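PDB 3KK7: putative cell invasion protein with MAC/Perforin domain from Bacteroides thetaiotaomicron VPI-5482, which is of unknown exact function but belongs to the membrane-attack complex/perforin (MACPF) family, whose members commonly form pores in membranes, and may take part in cell invasion. Local coordinates for residues 142-156 / 225-239. Numbering follows the deposited sequence.
Sequences TIKETFVHNTDDSEK and LFYGVDTNSIQFDSK
F147 turns one face of its ring to Y227 CB, which sits over its middle, 3.6 Å from the centroid, a CH-pi contact. The tyrosine ring itself is displaced, its plane at 28° and its centroid 5.6 Å from that of F147, so CB rather than the ring makes the contact. T146 CG2 covers the opposite phenyl face towards its rim, and L225 O meets the ring edge, 3.6 Å from F147 CZ. A large flat residue suits this buried place, just past the end of helix 133-146. Y227 holds CG anti to its own backbone N (chi1 -178°), and its phenol is long enough to pass I143 CG2 and end in a hydroxyl at the loop beyond the helix. There its OH donates to D152 OD2 (3.2 Å) on the anti lone pair, while V229 CG2 packs against the same carboxylate. The strand belongs to the antiparallel sheet of the MACPF domain, pairing with strands 157-173 and 288-298. At its end D230 N donates to K156 O (2.8 Å), continuing the pairing with the chain entering 157-173. Buried K239, on helix 236-249, has the length to bring NZ to E155 O (2.7 Å), 63° out of the carbonyl plane, and also to V157 O.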
ATOM      1  N   THR A 142     -16.561   4.971  -9.910  1.00 24.54           N
ATOM      2  CA  THR A 142     -17.637   4.016  -9.932  1.00 24.09           C
ATOM      3  C   THR A 142     -18.974   4.700 -10.135  1.00 24.90           C
ATOM      4  O   THR A 142     -19.779   4.247 -10.962  1.00 24.52           O
ATOM      5  CB  THR A 142     -17.692   3.179  -8.613  1.00 23.95           C
ATOM      6  OG1 THR A 142     -16.432   2.543  -8.409  1.00 23.62           O
ATOM      7  CG2 THR A 142     -18.792   2.117  -8.670  1.00 20.48           C
ATOM      8  N   ILE A 143     -19.227   5.778  -9.383  1.00 25.71           N
ATOM      9  CA  ILE A 143     -20.502   6.489  -9.550  1.00 26.55           C
ATOM     10  C   ILE A 143     -20.643   6.880 -11.018  1.00 27.36           C
ATOM     11  O   ILE A 143     -21.674   6.620 -11.636  1.00 27.55           O
ATOM     12  CB  ILE A 143     -20.644   7.784  -8.723  1.00 26.62           C
ATOM     13  CG1 ILE A 143     -20.411   7.527  -7.236  1.00 27.67           C
ATOM     14  CG2 ILE A 143     -22.035   8.380  -8.923  1.00 23.72           C
ATOM     15  CD1 ILE A 143     -21.277   6.453  -6.646  1.00 29.63           C
ATOM     16  N   LYS A 144     -19.592   7.458 -11.582  1.00 27.85           N
ATOM     17  CA  LYS A 144     -19.654   7.908 -12.956  1.00 29.11           C
ATOM     18  C   LYS A 144     -19.876   6.760 -13.949  1.00 29.44           C
ATOM     19  O   LYS A 144     -20.557   6.950 -14.940  1.00 28.44           O
ATOM     20  CB  LYS A 144     -18.414   8.715 -13.327  1.00 29.45           C
ATOM     21  CG  LYS A 144     -18.341  10.087 -12.694  1.00 29.94           C
ATOM     22  CD  LYS A 144     -17.242  10.914 -13.383  1.00 31.99           C
ATOM     23  CE  LYS A 144     -17.206  12.333 -12.906  1.00 32.59           C
ATOM     24  NZ  LYS A 144     -16.205  13.134 -13.680  1.00 34.75           N
ATOM     25  N   GLU A 145     -19.356   5.573 -13.655  1.00 30.69           N
ATOM     26  CA  GLU A 145     -19.524   4.423 -14.552  1.00 31.96           C
ATOM     27  C   GLU A 145     -20.855   3.752 -14.346  1.00 33.31           C
ATOM     28  O   GLU A 145     -21.355   3.101 -15.255  1.00 33.81           O
ATOM     29  CB  GLU A 145     -18.423   3.373 -14.349  1.00 32.16           C
ATOM     30  CG  GLU A 145     -17.061   3.794 -14.838  1.00 32.31           C
ATOM     31  CD  GLU A 145     -15.926   2.908 -14.351  1.00 33.74           C
ATOM     32  OE1 GLU A 145     -16.161   1.918 -13.632  1.00 36.42           O
ATOM     33  OE2 GLU A 145     -14.765   3.209 -14.699  1.00 35.40           O
ATOM     34  N   THR A 146     -21.430   3.881 -13.151  1.00 34.90           N
ATOM     35  CA  THR A 146     -22.666   3.152 -12.804  1.00 35.45           C
ATOM     36  C   THR A 146     -23.905   3.887 -13.227  1.00 36.46           C
ATOM     37  O   THR A 146     -24.947   3.271 -13.457  1.00 36.95           O
ATOM     38  CB  THR A 146     -22.784   2.954 -11.308  1.00 34.91           C
ATOM     39  OG1 THR A 146     -21.614   2.295 -10.842  1.00 35.66           O
ATOM     40  CG2 THR A 146     -23.991   2.145 -10.965  1.00 34.31           C
ATOM     41  N   PHE A 147     -23.807   5.204 -13.281  1.00 37.81           N
ATOM     42  CA  PHE A 147     -24.962   6.023 -13.581  1.00 39.40           C
ATOM     43  C   PHE A 147     -24.796   6.667 -14.931  1.00 41.98           C
ATOM     44  O   PHE A 147     -23.702   7.073 -15.317  1.00 42.90           O
ATOM     45  CB  PHE A 147     -25.253   7.034 -12.466  1.00 38.49           C
ATOM     46  CG  PHE A 147     -25.674   6.377 -11.202  1.00 35.40           C
ATOM     47  CD1 PHE A 147     -26.976   5.953 -11.040  1.00 33.90           C
ATOM     48  CD2 PHE A 147     -24.753   6.076 -10.217  1.00 32.12           C
ATOM     49  CE1 PHE A 147     -27.359   5.275  -9.888  1.00 32.95           C
ATOM     50  CE2 PHE A 147     -25.127   5.415  -9.079  1.00 31.06           C
ATOM     51  CZ  PHE A 147     -26.435   5.015  -8.908  1.00 31.32           C
ATOM     52  N   VAL A 148     -25.901   6.694 -15.662  1.00 44.71           N
ATOM     53  CA  VAL A 148     -25.937   7.219 -17.015  1.00 46.35           C
ATOM     54  C   VAL A 148     -25.304   8.593 -16.945  1.00 47.58           C
ATOM     55  O   VAL A 148     -25.407   9.275 -15.919  1.00 47.95           O
ATOM     56  CB  VAL A 148     -27.414   7.243 -17.575  1.00 46.67           C
ATOM     57  CG1 VAL A 148     -27.585   8.270 -18.695  1.00 47.00           C
ATOM     58  CG2 VAL A 148     -27.857   5.808 -18.014  1.00 45.76           C
ATOM     59  N   HIS A 149     -24.586   8.934 -18.008  1.00 49.02           N
ATOM     60  CA  HIS A 149     -23.967  10.234 -18.200  1.00 50.24           C
ATOM     61  C   HIS A 149     -24.975  11.394 -17.958  1.00 50.77           C
ATOM     62  O   HIS A 149     -26.128  11.306 -18.410  1.00 50.59           O
ATOM     63  CB  HIS A 149     -23.398  10.263 -19.629  1.00 50.77           C
ATOM     64  CG  HIS A 149     -22.816  11.585 -20.033  1.00 52.38           C
ATOM     65  ND1 HIS A 149     -21.594  12.031 -19.569  1.00 53.23           N
ATOM     66  CD2 HIS A 149     -23.293  12.560 -20.851  1.00 52.22           C
ATOM     67  CE1 HIS A 149     -21.347  13.227 -20.078  1.00 54.05           C
ATOM     68  NE2 HIS A 149     -22.359  13.569 -20.862  1.00 53.09           N
ATOM     69  N   ASN A 150     -24.531  12.462 -17.266  1.00 51.36           N
ATOM     70  CA  ASN A 150     -25.428  13.568 -16.806  1.00 51.81           C
ATOM     71  C   ASN A 150     -25.024  14.969 -17.233  1.00 51.91           C
ATOM     72  O   ASN A 150     -23.843  15.264 -17.368  1.00 52.03           O
ATOM     73  CB  ASN A 150     -25.489  13.653 -15.274  1.00 51.82           C
ATOM     74  CG  ASN A 150     -24.889  12.470 -14.603  1.00 52.71           C
ATOM     75  OD1 ASN A 150     -25.589  11.514 -14.277  1.00 55.79           O
ATOM     76  ND2 ASN A 150     -23.576  12.501 -14.409  1.00 54.61           N
ATOM     77  N   THR A 151     -26.029  15.832 -17.361  1.00 51.98           N
ATOM     78  CA  THR A 151     -25.844  17.287 -17.472  1.00 52.24           C
ATOM     79  C   THR A 151     -25.966  17.936 -16.088  1.00 51.84           C
ATOM     80  O   THR A 151     -25.809  19.163 -15.962  1.00 52.09           O
ATOM     81  CB  THR A 151     -26.927  17.927 -18.424  1.00 52.40           C
ATOM     82  OG1 THR A 151     -26.535  17.716 -19.783  1.00 53.23           O
ATOM     83  CG2 THR A 151     -27.152  19.462 -18.185  1.00 52.53           C
ATOM     84  N   ASP A 152     -26.233  17.118 -15.062  1.00 50.92           N
ATOM     85  CA  ASP A 152     -26.666  17.610 -13.739  1.00 49.90           C
ATOM     86  C   ASP A 152     -25.733  18.643 -13.106  1.00 48.83           C
ATOM     87  O   ASP A 152     -24.500  18.540 -13.201  1.00 49.21           O
ATOM     88  CB  ASP A 152     -26.882  16.441 -12.773  1.00 49.98           C
ATOM     89  CG  ASP A 152     -28.107  15.601 -13.125  1.00 49.66           C
ATOM     90  OD1 ASP A 152     -29.141  16.189 -13.523  1.00 49.79           O
ATOM     91  OD2 ASP A 152     -28.034  14.358 -12.982  1.00 47.40           O
ATOM     92  N   ASP A 153     -26.355  19.653 -12.495  1.00 47.22           N
ATOM     93  CA  ASP A 153     -25.673  20.711 -11.751  1.00 45.85           C
ATOM     94  C   ASP A 153     -25.239  20.105 -10.426  1.00 44.12           C
ATOM     95  O   ASP A 153     -26.064  19.865  -9.542  1.00 43.85           O
ATOM     96  CB  ASP A 153     -26.665  21.873 -11.530  1.00 46.22           C
ATOM     97  CG  ASP A 153     -26.089  23.053 -10.722  1.00 47.25           C
ATOM     98  OD1 ASP A 153     -24.957  22.970 -10.181  1.00 47.10           O
ATOM     99  OD2 ASP A 153     -26.821  24.077 -10.622  1.00 48.95           O
ATOM    100  N   SER A 154     -23.942  19.873 -10.279  1.00 41.90           N
ATOM    101  CA  SER A 154     -23.433  19.254  -9.063  1.00 40.54           C
ATOM    102  C   SER A 154     -24.019  19.851  -7.750  1.00 38.61           C
ATOM    103  O   SER A 154     -24.076  19.165  -6.736  1.00 38.30           O
ATOM    104  CB  SER A 154     -21.891  19.310  -9.035  1.00 40.63           C
ATOM    105  OG  SER A 154     -21.438  20.609  -8.684  1.00 40.13           O
ATOM    106  N   GLU A 155     -24.439  21.111  -7.766  1.00 36.55           N
ATOM    107  CA  GLU A 155     -25.050  21.740  -6.587  1.00 35.29           C
ATOM    108  C   GLU A 155     -26.251  21.000  -6.088  1.00 32.74           C
ATOM    109  O   GLU A 155     -26.511  20.997  -4.895  1.00 32.49           O
ATOM    110  CB  GLU A 155     -25.516  23.145  -6.907  1.00 35.84           C
ATOM    111  CG  GLU A 155     -24.406  24.123  -7.123  1.00 38.97           C
ATOM    112  CD  GLU A 155     -24.337  25.140  -6.022  1.00 44.19           C
ATOM    113  OE1 GLU A 155     -23.782  24.779  -4.946  1.00 47.78           O
ATOM    114  OE2 GLU A 155     -24.839  26.289  -6.246  1.00 46.14           O
ATOM    115  N   LYS A 156     -27.006  20.420  -7.005  1.00 30.04           N
ATOM    116  CA  LYS A 156     -28.201  19.674  -6.658  1.00 28.50           C
ATOM    117  C   LYS A 156     -27.958  18.190  -6.393  1.00 26.61           C
ATOM    118  O   LYS A 156     -28.850  17.495  -5.915  1.00 26.27           O
ATOM    119  CB  LYS A 156     -29.242  19.813  -7.777  1.00 29.07           C
ATOM    120  CG  LYS A 156     -29.599  21.252  -8.137  1.00 29.41           C
ATOM    121  CD  LYS A 156     -30.848  21.365  -8.997  1.00 29.25           C
ATOM    122  CE  LYS A 156     -31.175  22.848  -9.298  1.00 30.46           C
ATOM    123  NZ  LYS A 156     -30.254  23.392 -10.354  1.00 30.95           N
ATOM    124  N   LEU A 225     -26.051   1.660  -4.447  1.00 23.11           N
ATOM    125  CA  LEU A 225     -25.619   3.045  -4.554  1.00 22.88           C
ATOM    126  C   LEU A 225     -26.762   3.839  -5.146  1.00 22.97           C
ATOM    127  O   LEU A 225     -27.514   3.320  -5.969  1.00 22.98           O
ATOM    128  CB  LEU A 225     -24.382   3.175  -5.436  1.00 22.56           C
ATOM    129  CG  LEU A 225     -23.220   2.259  -5.062  1.00 21.73           C
ATOM    130  CD1 LEU A 225     -22.178   2.317  -6.156  1.00 22.28           C
ATOM    131  CD2 LEU A 225     -22.665   2.679  -3.723  1.00 20.88           C
ATOM    132  N   PHE A 226     -26.888   5.090  -4.706  1.00 23.10           N
ATOM    133  CA  PHE A 226     -27.948   5.981  -5.137  1.00 23.13           C
ATOM    134  C   PHE A 226     -27.371   7.280  -5.701  1.00 23.69           C
ATOM    135  O   PHE A 226     -26.345   7.823  -5.214  1.00 23.28           O
ATOM    136  CB  PHE A 226     -28.887   6.344  -3.974  1.00 23.19           C
ATOM    137  CG  PHE A 226     -29.586   5.165  -3.344  1.00 22.22           C
ATOM    138  CD1 PHE A 226     -28.904   4.284  -2.531  1.00 22.63           C
ATOM    139  CD2 PHE A 226     -30.922   4.968  -3.523  1.00 21.49           C
ATOM    140  CE1 PHE A 226     -29.547   3.231  -1.948  1.00 22.61           C
ATOM    141  CE2 PHE A 226     -31.551   3.905  -2.947  1.00 21.97           C
ATOM    142  CZ  PHE A 226     -30.865   3.047  -2.155  1.00 21.35           C
ATOM    143  N   TYR A 227     -28.049   7.778  -6.727  1.00 23.76           N
ATOM    144  CA  TYR A 227     -27.712   9.051  -7.323  1.00 24.39           C
ATOM    145  C   TYR A 227     -28.976   9.879  -7.460  1.00 24.19           C
ATOM    146  O   TYR A 227     -29.847   9.553  -8.252  1.00 24.64           O
ATOM    147  CB  TYR A 227     -27.023   8.827  -8.669  1.00 24.42           C
ATOM    148  CG  TYR A 227     -26.585  10.109  -9.338  1.00 24.68           C
ATOM    149  CD1 TYR A 227     -27.446  10.802 -10.174  1.00 22.59           C
ATOM    150  CD2 TYR A 227     -25.281  10.627  -9.152  1.00 24.48           C
ATOM    151  CE1 TYR A 227     -27.036  11.989 -10.804  1.00 22.99           C
ATOM    152  CE2 TYR A 227     -24.871  11.819  -9.791  1.00 23.30           C
ATOM    153  CZ  TYR A 227     -25.758  12.479 -10.611  1.00 21.82           C
ATOM    154  OH  TYR A 227     -25.392  13.634 -11.237  1.00 25.25           O
ATOM    155  N   GLY A 228     -29.076  10.933  -6.647  1.00 24.65           N
ATOM    156  CA  GLY A 228     -30.238  11.839  -6.619  1.00 24.33           C
ATOM    157  C   GLY A 228     -29.970  13.290  -7.035  1.00 24.58           C
ATOM    158  O   GLY A 228     -28.901  13.868  -6.753  1.00 23.45           O
ATOM    159  N   VAL A 229     -30.956  13.877  -7.728  1.00 24.89           N
ATOM    160  CA  VAL A 229     -30.963  15.314  -7.992  1.00 24.81           C
ATOM    161  C   VAL A 229     -32.021  15.931  -7.070  1.00 25.52           C
ATOM    162  O   VAL A 229     -33.231  15.743  -7.272  1.00 25.92           O
ATOM    163  CB  VAL A 229     -31.225  15.628  -9.465  1.00 24.62           C
ATOM    164  CG1 VAL A 229     -31.396  17.126  -9.681  1.00 23.36           C
ATOM    165  CG2 VAL A 229     -30.081  15.077 -10.308  1.00 23.19           C
ATOM    166  N   ASP A 230     -31.556  16.645  -6.049  1.00 25.75           N
ATOM    167  CA  ASP A 230     -32.443  17.246  -5.076  1.00 26.24           C
ATOM    168  C   ASP A 230     -33.061  18.473  -5.747  1.00 27.09           C
ATOM    169  O   ASP A 230     -32.370  19.363  -6.250  1.00 28.03           O
ATOM    170  CB  ASP A 230     -31.682  17.611  -3.801  1.00 26.07           C
ATOM    171  CG  ASP A 230     -32.594  17.843  -2.616  1.00 25.23           C
ATOM    172  OD1 ASP A 230     -33.374  18.825  -2.623  1.00 22.07           O
ATOM    173  OD2 ASP A 230     -32.501  17.044  -1.665  1.00 23.34           O
ATOM    174  N   THR A 231     -34.379  18.480  -5.774  1.00 27.83           N
ATOM    175  CA  THR A 231     -35.152  19.486  -6.474  1.00 28.00           C
ATOM    176  C   THR A 231     -34.949  20.886  -5.905  1.00 28.39           C
ATOM    177  O   THR A 231     -34.803  21.867  -6.662  1.00 28.56           O
ATOM    178  CB  THR A 231     -36.641  19.098  -6.398  1.00 28.03           C
ATOM    179  OG1 THR A 231     -36.790  17.778  -6.947  1.00 27.47           O
ATOM    180  CG2 THR A 231     -37.568  20.137  -7.135  1.00 26.80           C
ATOM    181  N   ASN A 232     -34.912  20.979  -4.580  1.00 28.42           N
ATOM    182  CA  ASN A 232     -34.939  22.289  -3.941  1.00 28.45           C
ATOM    183  C   ASN A 232     -33.847  22.659  -2.950  1.00 28.18           C
ATOM    184  O   ASN A 232     -33.770  23.825  -2.580  1.00 28.94           O
ATOM    185  CB  ASN A 232     -36.327  22.518  -3.327  1.00 28.37           C
ATOM    186  CG  ASN A 232     -37.338  23.017  -4.357  1.00 27.18           C
ATOM    187  OD1 ASN A 232     -38.333  22.362  -4.627  1.00 28.32           O
ATOM    188  ND2 ASN A 232     -37.075  24.179  -4.933  1.00 25.30           N
ATOM    189  N   SER A 233     -33.012  21.719  -2.525  1.00 27.48           N
ATOM    190  CA  SER A 233     -31.934  22.050  -1.597  1.00 27.29           C
ATOM    191  C   SER A 233     -30.600  21.906  -2.282  1.00 27.44           C
ATOM    192  O   SER A 233     -30.394  20.954  -3.021  1.00 27.66           O
ATOM    193  CB  SER A 233     -31.945  21.126  -0.392  1.00 27.19           C
ATOM    194  OG  SER A 233     -33.120  21.275   0.354  1.00 26.75           O
ATOM    195  N   ILE A 234     -29.709  22.856  -2.039  1.00 27.68           N
ATOM    196  CA  ILE A 234     -28.318  22.765  -2.490  1.00 27.86           C
ATOM    197  C   ILE A 234     -27.326  22.616  -1.314  1.00 28.43           C
ATOM    198  O   ILE A 234     -26.151  22.319  -1.522  1.00 28.16           O
ATOM    199  CB  ILE A 234     -27.908  24.000  -3.345  1.00 28.11           C
ATOM    200  CG1 ILE A 234     -27.964  25.294  -2.522  1.00 27.37           C
ATOM    201  CG2 ILE A 234     -28.749  24.077  -4.632  1.00 25.75           C
ATOM    202  CD1 ILE A 234     -27.377  26.518  -3.257  1.00 28.85           C
ATOM    203  N   GLN A 235     -27.805  22.862  -0.096  1.00 29.11           N
ATOM    204  CA  GLN A 235     -27.005  22.740   1.106  1.00 29.81           C
ATOM    205  C   GLN A 235     -26.645  21.290   1.373  1.00 29.50           C
ATOM    206  O   GLN A 235     -27.523  20.423   1.404  1.00 29.35           O
ATOM    207  CB  GLN A 235     -27.765  23.280   2.326  1.00 30.48           C
ATOM    208  CG  GLN A 235     -27.830  24.792   2.398  1.00 33.93           C
ATOM    209  CD  GLN A 235     -26.441  25.418   2.445  1.00 38.82           C
ATOM    210  OE1 GLN A 235     -25.486  24.830   3.012  1.00 42.98           O
ATOM    211  NE2 GLN A 235     -26.303  26.600   1.834  1.00 39.62           N
ATOM    212  N   PHE A 236     -25.356  21.052   1.616  1.00 28.89           N
ATOM    213  CA  PHE A 236     -24.859  19.700   1.831  1.00 28.81           C
ATOM    214  C   PHE A 236     -25.680  18.926   2.870  1.00 28.68           C
ATOM    215  O   PHE A 236     -25.961  17.753   2.688  1.00 28.05           O
ATOM    216  CB  PHE A 236     -23.362  19.684   2.208  1.00 28.35           C
ATOM    217  CG  PHE A 236     -23.081  20.137   3.597  1.00 27.64           C
ATOM    218  CD1 PHE A 236     -23.144  19.236   4.654  1.00 27.46           C
ATOM    219  CD2 PHE A 236     -22.736  21.456   3.849  1.00 28.10           C
ATOM    220  CE1 PHE A 236     -22.889  19.651   5.940  1.00 28.66           C
ATOM    221  CE2 PHE A 236     -22.488  21.893   5.128  1.00 28.44           C
ATOM    222  CZ  PHE A 236     -22.558  20.988   6.188  1.00 29.42           C
ATOM    223  N   ASP A 237     -26.077  19.591   3.944  1.00 28.35           N
ATOM    224  CA  ASP A 237     -26.738  18.883   5.011  1.00 28.38           C
ATOM    225  C   ASP A 237     -28.190  18.598   4.665  1.00 27.42           C
ATOM    226  O   ASP A 237     -28.671  17.472   4.860  1.00 27.40           O
ATOM    227  CB  ASP A 237     -26.565  19.577   6.381  1.00 29.04           C
ATOM    228  CG  ASP A 237     -26.997  21.006   6.386  1.00 31.28           C
ATOM    229  OD1 ASP A 237     -27.218  21.581   5.301  1.00 37.48           O
ATOM    230  OD2 ASP A 237     -27.115  21.566   7.486  1.00 36.30           O
ATOM    231  N   SER A 238     -28.877  19.586   4.116  1.00 26.17           N
ATOM    232  CA  SER A 238     -30.262  19.376   3.709  1.00 25.83           C
ATOM    233  C   SER A 238     -30.406  18.213   2.691  1.00 24.96           C
ATOM    234  O   SER A 238     -31.292  17.378   2.817  1.00 24.23           O
ATOM    235  CB  SER A 238     -30.839  20.672   3.138  1.00 25.66           C
ATOM    236  OG  SER A 238     -30.650  21.754   4.045  1.00 26.82           O
ATOM    237  N   LYS A 239     -29.524  18.170   1.694  1.00 24.53           N
ATOM    238  CA  LYS A 239     -29.578  17.123   0.682  1.00 24.11           C
ATOM    239  C   LYS A 239     -29.317  15.772   1.331  1.00 24.23           C
ATOM    240  O   LYS A 239     -29.969  14.799   1.003  1.00 23.84           O
ATOM    241  CB  LYS A 239     -28.578  17.369  -0.447  1.00 23.67           C
ATOM    242  CG  LYS A 239     -28.805  18.645  -1.266  1.00 22.52           C
ATOM    243  CD  LYS A 239     -27.887  18.725  -2.521  1.00 20.60           C
ATOM    244  CE  LYS A 239     -26.362  18.841  -2.208  1.00 20.53           C
ATOM    245  NZ  LYS A 239     -25.461  19.006  -3.430  1.00 17.58           N
TER